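Local coordinates for reticulocyte-binding protein 2a (Plasmodium vivax, PDB 4Z8N), which probably binds a receptor on red blood cells through this helical erythrocyte-binding domain during invasion by the malaria parasite, at residues A179-G184 / E210-I215. Residues are numbered along the deposited sequence; the frame is centred on the assembly and turned at random.
Sequences ASLQLG and EMLDII
An apolar contact between two sequence-adjacent antiparallel helices of the erythrocyte-binding domain, 168-194 and 199-237, brings Leu181 against Met211, Leu212 and Ile215. The two helices form a helical hairpin: the axes of the two short segments run at 153° to each other and come within 10.3 Å, with Leu181 and Leu212 the pair in register. At that spacing the contact is made by side chains, and Leu181 takes part in all three close apolar pairs. Chi1 of -71° sets Leu181 CG anti to the carbonyl carbon, and the two methyls beyond it meet different partners. Its CD1 settles between residues one helical turn apart on the partner, lying 3.6 Å from Met211 CB and 3.7 Å from Ile215 CD1. The other branch, CD2, turns to the thioether, where it is 4.1 Å from both SD and CE of Met211. These two side chains cross at about a right angle, and the bend at chi3 (72°) sets the position of Met211 CE. Leu212 CD2 packs chiefly against the stem, 3.7 Å from Leu181 CB, with CD1 of the same leucine slightly farther off. Beside this, the aliphatic part of Gln182 brushes the same Leu212 methyl with CG at 4.5 Å, a looser touch on the more open side. Helix 246-297 adds a third wall, Leu284 touching Leu181 and the Lys280 side chain touching Met211, while Leu177 and Lys178 of helix 168-194 extend the seam along Met211, Leu212 and Ile215. The buried side of the contact, Leu181, Met211 and Ile215, thus belongs to a bundle of at least three helices, in keeping with the coiled-coil family. Between the segments, methyl, methylene and thioether groups meet in van der Waals contact, which implies that this part of the hairpin probably rests on burying apolar surface, with no polar bond between the two to fix a direction.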
loop_
_atom_site.group_PDB
_atom_site.type_symbol
_atom_site.label_atom_id
_atom_site.label_comp_id
_atom_site.label_asym_id
_atom_site.label_seq_id
_atom_site.Cartn_x
_atom_site.Cartn_y
_atom_site.Cartn_z
ATOM N N ALA A 179 -14.016 -13.263 6.916
ATOM C CA ALA A 179 -15.154 -13.901 7.562
ATOM C C ALA A 179 -14.730 -15.132 8.362
ATOM O O ALA A 179 -15.180 -15.325 9.488
ATOM C CB ALA A 179 -16.208 -14.275 6.526
ATOM N N SER A 180 -13.858 -15.957 7.785
ATOM C CA SER A 180 -13.400 -17.164 8.471
ATOM C C SER A 180 -12.547 -16.808 9.688
ATOM O O SER A 180 -12.565 -17.516 10.698
ATOM C CB SER A 180 -12.619 -18.078 7.517
ATOM O OG SER A 180 -11.452 -17.445 7.026
ATOM N N LEU A 181 -11.813 -15.704 9.596
ATOM C CA LEU A 181 -11.017 -15.220 10.720
ATOM C C LEU A 181 -11.913 -14.706 11.841
ATOM O O LEU A 181 -11.605 -14.877 13.017
ATOM C CB LEU A 181 -10.058 -14.120 10.271
ATOM C CG LEU A 181 -8.882 -14.562 9.396
ATOM C CD1 LEU A 181 -8.113 -13.352 8.898
ATOM C CD2 LEU A 181 -7.960 -15.516 10.153
ATOM N N GLN A 182 -13.024 -14.077 11.471
ATOM C CA GLN A 182 -13.959 -13.560 12.461
ATOM C C GLN A 182 -14.658 -14.714 13.177
ATOM O O GLN A 182 -14.976 -14.624 14.364
ATOM C CB GLN A 182 -14.973 -12.621 11.803
ATOM C CG GLN A 182 -14.357 -11.301 11.347
ATOM C CD GLN A 182 -15.309 -10.451 10.526
ATOM O OE1 GLN A 182 -16.164 -10.968 9.806
ATOM N NE2 GLN A 182 -15.168 -9.134 10.635
ATOM N N LEU A 183 -14.892 -15.797 12.443
ATOM C CA LEU A 183 -15.404 -17.026 13.032
ATOM C C LEU A 183 -14.377 -17.602 14.001
ATOM O O LEU A 183 -14.723 -18.031 15.101
ATOM C CB LEU A 183 -15.744 -18.045 11.944
ATOM C CG LEU A 183 -15.966 -19.493 12.388
ATOM C CD1 LEU A 183 -17.179 -19.607 13.302
ATOM C CD2 LEU A 183 -16.119 -20.403 11.175
ATOM N N GLY A 184 -13.115 -17.607 13.579
ATOM C CA GLY A 184 -12.021 -18.067 14.417
ATOM C C GLY A 184 -11.922 -17.298 15.724
ATOM O O GLY A 184 -11.701 -17.889 16.780
ATOM N N GLU A 210 -3.321 -10.096 13.553
ATOM C CA GLU A 210 -2.459 -9.495 12.545
ATOM C C GLU A 210 -2.916 -9.893 11.142
ATOM O O GLU A 210 -2.684 -9.161 10.184
ATOM C CB GLU A 210 -0.983 -9.860 12.785
ATOM C CG GLU A 210 -0.610 -11.323 12.629
ATOM C CD GLU A 210 0.886 -11.558 12.828
ATOM O OE1 GLU A 210 1.682 -10.619 12.607
ATOM O OE2 GLU A 210 1.271 -12.682 13.212
ATOM N N MET A 211 -3.596 -11.027 11.016
ATOM C CA MET A 211 -4.172 -11.393 9.726
ATOM C C MET A 211 -5.336 -10.471 9.380
ATOM O O MET A 211 -5.505 -10.086 8.223
ATOM C CB MET A 211 -4.619 -12.853 9.715
ATOM C CG MET A 211 -3.468 -13.824 9.534
ATOM S SD MET A 211 -3.979 -15.543 9.384
ATOM C CE MET A 211 -4.697 -15.549 7.740
ATOM N N LEU A 212 -6.125 -10.105 10.388
ATOM C CA LEU A 212 -7.203 -9.141 10.199
ATOM C C LEU A 212 -6.634 -7.757 9.876
ATOM O O LEU A 212 -7.199 -7.023 9.064
ATOM C CB LEU A 212 -8.104 -9.081 11.438
ATOM C CG LEU A 212 -9.027 -10.287 11.666
ATOM C CD1 LEU A 212 -9.726 -10.196 13.015
ATOM C CD2 LEU A 212 -10.052 -10.411 10.550
ATOM N N ASP A 213 -5.511 -7.413 10.502
ATOM C CA ASP A 213 -4.841 -6.135 10.244
ATOM C C ASP A 213 -4.310 -6.052 8.820
ATOM O O ASP A 213 -4.399 -5.009 8.172
ATOM C CB ASP A 213 -3.691 -5.917 11.228
ATOM C CG ASP A 213 -4.172 -5.594 12.624
ATOM O OD1 ASP A 213 -5.284 -5.039 12.757
ATOM O OD2 ASP A 213 -3.437 -5.894 13.586
ATOM N N ILE A 214 -3.738 -7.154 8.349
ATOM C CA ILE A 214 -3.266 -7.251 6.973
ATOM C C ILE A 214 -4.431 -7.075 6.000
ATOM O O ILE A 214 -4.306 -6.386 4.987
ATOM C CB ILE A 214 -2.567 -8.603 6.715
ATOM C CG1 ILE A 214 -1.249 -8.679 7.489
ATOM C CG2 ILE A 214 -2.304 -8.802 5.238
ATOM C CD1 ILE A 214 -0.550 -10.019 7.370
ATOM N N ILE A 215 -5.566 -7.691 6.315
ATOM C CA ILE A 215 -6.760 -7.564 5.479
ATOM C C ILE A 215 -7.247 -6.116 5.439
ATOM O O ILE A 215 -7.629 -5.614 4.378
ATOM C CB ILE A 215 -7.890 -8.495 5.971
ATOM C CG1 ILE A 215 -7.516 -9.951 5.689
ATOM C CG2 ILE A 215 -9.215 -8.162 5.291
ATOM C CD1 ILE A 215 -8.569 -10.947 6.096
#